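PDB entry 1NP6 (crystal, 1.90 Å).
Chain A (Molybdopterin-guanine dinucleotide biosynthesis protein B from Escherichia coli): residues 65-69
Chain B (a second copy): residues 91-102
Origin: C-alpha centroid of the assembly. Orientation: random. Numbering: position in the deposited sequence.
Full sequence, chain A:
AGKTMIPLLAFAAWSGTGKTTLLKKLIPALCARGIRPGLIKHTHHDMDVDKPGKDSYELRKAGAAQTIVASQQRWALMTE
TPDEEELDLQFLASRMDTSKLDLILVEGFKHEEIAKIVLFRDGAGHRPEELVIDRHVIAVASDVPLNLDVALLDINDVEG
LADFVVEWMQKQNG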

# COMPACT_ATOMS: atom_id res chain seq x y z
N ALA A 65 0.05 8.51 -9.77
CA ALA A 65 1.28 8.18 -9.08
C ALA A 65 1.05 7.41 -7.77
O ALA A 65 1.89 6.61 -7.37
N GLN A 66 -0.07 7.69 -7.12
CA GLN A 66 -0.45 6.97 -5.89
C GLN A 66 -1.90 6.56 -6.00
O GLN A 66 -2.77 7.38 -6.35
N THR A 67 -2.16 5.28 -5.72
CA THR A 67 -3.49 4.68 -5.82
C THR A 67 -3.81 3.85 -4.57
O THR A 67 -3.01 3.01 -4.18
N ILE A 68 -4.96 4.13 -3.94
CA ILE A 68 -5.51 3.26 -2.91
C ILE A 68 -6.68 2.44 -3.48
O ILE A 68 -7.55 3.00 -4.17
N VAL A 69 -6.66 1.13 -3.25
CA VAL A 69 -7.76 0.25 -3.67
C VAL A 69 -8.26 -0.47 -2.42
O VAL A 69 -7.49 -1.15 -1.74
N PHE B 91 -9.25 9.04 6.58
CA PHE B 91 -8.15 8.21 7.05
C PHE B 91 -7.34 7.73 5.84
O PHE B 91 -6.11 7.88 5.80
N LEU B 92 -8.04 7.18 4.86
CA LEU B 92 -7.37 6.64 3.68
C LEU B 92 -6.51 7.71 2.99
O LEU B 92 -5.32 7.49 2.78
N ALA B 93 -7.10 8.88 2.72
CA ALA B 93 -6.38 10.00 2.12
C ALA B 93 -5.14 10.45 2.92
O ALA B 93 -4.10 10.78 2.34
N SER B 94 -5.25 10.43 4.25
CA SER B 94 -4.11 10.73 5.13
C SER B 94 -2.97 9.69 5.09
O SER B 94 -1.86 10.00 5.53
N ARG B 95 -3.22 8.47 4.62
CA ARG B 95 -2.14 7.47 4.49
C ARG B 95 -1.35 7.66 3.19
O ARG B 95 -0.28 7.07 3.01
N MET B 96 -1.88 8.50 2.30
CA MET B 96 -1.14 8.90 1.07
C MET B 96 -0.02 9.89 1.40
O MET B 96 -0.10 10.60 2.41
N ASP B 97 1.03 9.93 0.57
CA ASP B 97 2.11 10.90 0.72
C ASP B 97 1.72 12.17 -0.05
O ASP B 97 2.00 12.30 -1.26
N THR B 98 1.07 13.10 0.65
CA THR B 98 0.46 14.27 0.01
C THR B 98 1.45 15.37 -0.34
O THR B 98 1.11 16.33 -1.04
N SER B 99 2.68 15.23 0.16
CA SER B 99 3.79 16.09 -0.22
C SER B 99 4.11 16.01 -1.72
O SER B 99 4.76 16.90 -2.27
N LYS B 100 3.65 14.94 -2.38
CA LYS B 100 3.92 14.72 -3.81
C LYS B 100 2.64 14.69 -4.66
O LYS B 100 2.67 14.22 -5.81
N LEU B 101 1.53 15.15 -4.10
CA LEU B 101 0.23 15.14 -4.80
C LEU B 101 -0.44 16.51 -4.73
O LEU B 101 -0.21 17.26 -3.78
N ASP B 102 -1.28 16.80 -5.71
CA ASP B 102 -2.03 18.06 -5.78
C ASP B 102 -3.54 17.91 -5.58
O ASP B 102 -4.22 18.88 -5.28

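Packing of a strand from one copy of the E. coli molybdopterin-guanine dinucleotide biosynthesis protein B, residues 66-69 of chain A, against the end of a helix and the loop after it in the second copy, chain B. The two stretches bury 399 Å² between them, counting both sides. Side chains alternate along the strand: Q66(A) and I68(A) direct their CA-to-CB bonds toward chain B, whereas those of T67(A) and V69(A) point away and lose no surface to it. Q66(A) lies nearest M96(B) and I68(A) nearest L92(B), with CA-CA separations of 7.3 and 7.6 Å.

Polar contacts centre on Q66(A), which is buried and has 121 Å² covered by the other stretch. With chi1 m, chi2 t and chi3 at 65°, its amide reaches the backbone of D97(B) and pairs with both of its polar groups: D97(B) N donates to Q66(A) OE1 at 2.8 Å, and Q66(A) NE2 donates to D97(B) O at 3.0 Å. The N-H...acceptor angles, 157° and 163°, are close to linear. Because both partners on chain B are main-chain atoms, the D97(B) carboxylate is not needed for this pairing; its side chain, chi1 t, starts sideways and its end leads away. D97(B) OD1 accepts a hydrogen bond from S99(B) OG at 2.9 Å, and D97(B) OD2 forms a long salt bridge with K100(B) NZ at 3.7 Å.

Van der Waals contacts flank the amide and continue to I68(A), where the apolar packing proper lies. L101(B), chi1 m and chi2 t, points toward chain A and brings CG to 3.6 Å from Q66(A) NE2. K100(B) also sets out toward the strand, its CB 4.2 Å from Q66(A) NE2, before the end of its chain leads away. M96(B), chi1 m and chi2 t with chi3 off-well at 143°, reaches in to the strand backbone, M96(B) CE lying 3.6 Å from Q66(A) O. In the apolar packing, farther back on the same side chain, M96(B) CG lies 3.8 Å from I68(A) CD1. I68(A), chi1 m and chi2 t, places CD1 against the helix, 3.2 Å from L92(B) O and 4.2 Å from L92(B) CB. L92(B) is likewise m, t and points toward the strand.

Outside the contact, A93(B), S94(B) and T98(B) direct their CA-to-CB bonds away; S94(B) OG donates instead to F91(B) O at 2.7 Å. R95(B) starts sideways and its end leads away, with NH2 hydrogen-bonded elsewhere in the structure.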

# COMPACT_ATOMS: atom_id res chain seq x y z
CB ALA A 65 2.07 9.45 -8.79
CB GLN A 66 -0.23 7.85 -4.65
CG GLN A 66 1.25 8.06 -4.29
CD GLN A 66 1.44 8.98 -3.10
OE1 GLN A 66 1.04 8.66 -1.98
NE2 GLN A 66 2.07 10.13 -3.34
CB THR A 67 -3.58 3.78 -7.12
OG1 THR A 67 -3.48 4.62 -8.28
CG2 THR A 67 -4.97 3.18 -7.32
CB ILE A 68 -5.96 4.06 -1.65
CG1 ILE A 68 -4.75 4.46 -0.82
CG2 ILE A 68 -6.93 3.20 -0.77
CD1 ILE A 68 -5.07 5.49 0.24
CB VAL A 69 -7.33 -0.78 -4.77
CG1 VAL A 69 -8.47 -1.77 -5.09
CG2 VAL A 69 -6.90 -0.08 -6.04
CB PHE B 91 -8.65 7.01 7.88
CG PHE B 91 -7.54 6.07 8.33
CD1 PHE B 91 -6.66 6.43 9.36
CD2 PHE B 91 -7.36 4.84 7.71
CE1 PHE B 91 -5.63 5.58 9.76
CE2 PHE B 91 -6.33 3.98 8.09
CZ PHE B 91 -5.47 4.35 9.11
CB LEU B 92 -8.38 5.99 2.72
CG LEU B 92 -9.02 4.68 3.18
CD1 LEU B 92 -10.09 4.24 2.20
CD2 LEU B 92 -7.98 3.57 3.41
CB ALA B 93 -7.31 11.15 1.86
CB SER B 94 -4.57 10.92 6.59
OG SER B 94 -4.60 9.66 7.25
CB ARG B 95 -2.65 6.04 4.59
CG ARG B 95 -3.52 5.72 5.85
CD ARG B 95 -2.94 6.19 7.17
NE ARG B 95 -1.73 5.46 7.56
CZ ARG B 95 -0.90 5.82 8.54
NH1 ARG B 95 -1.14 6.92 9.25
NH2 ARG B 95 0.17 5.09 8.80
CB MET B 96 -2.10 9.50 0.02
CG MET B 96 -2.94 8.45 -0.70
SD MET B 96 -4.21 9.11 -1.83
CE MET B 96 -4.17 7.98 -3.10
CB ASP B 97 3.45 10.30 0.21
CG ASP B 97 4.65 11.24 0.42
OD1 ASP B 97 4.49 12.33 1.02
OD2 ASP B 97 5.81 10.97 0.00
CB THR B 98 -0.70 14.86 0.88
OG1 THR B 98 -0.36 14.75 2.27
CG2 THR B 98 -1.96 14.02 0.74
CB SER B 99 5.03 15.75 0.62
OG SER B 99 5.83 14.75 0.01
CB LYS B 100 4.68 13.40 -4.03
CG LYS B 100 5.97 13.23 -3.24
CD LYS B 100 6.32 11.74 -3.14
CE LYS B 100 7.75 11.45 -3.59
NZ LYS B 100 8.54 10.74 -2.54
CB LEU B 101 -0.72 14.08 -4.21
CG LEU B 101 -0.39 12.58 -4.28
CD1 LEU B 101 -1.42 11.78 -3.48
CD2 LEU B 101 -0.29 12.00 -5.72
CB ASP B 102 -1.79 18.74 -7.13
CG ASP B 102 -0.32 18.97 -7.41
OD1 ASP B 102 0.35 19.60 -6.57
OD2 ASP B 102 0.26 18.56 -8.45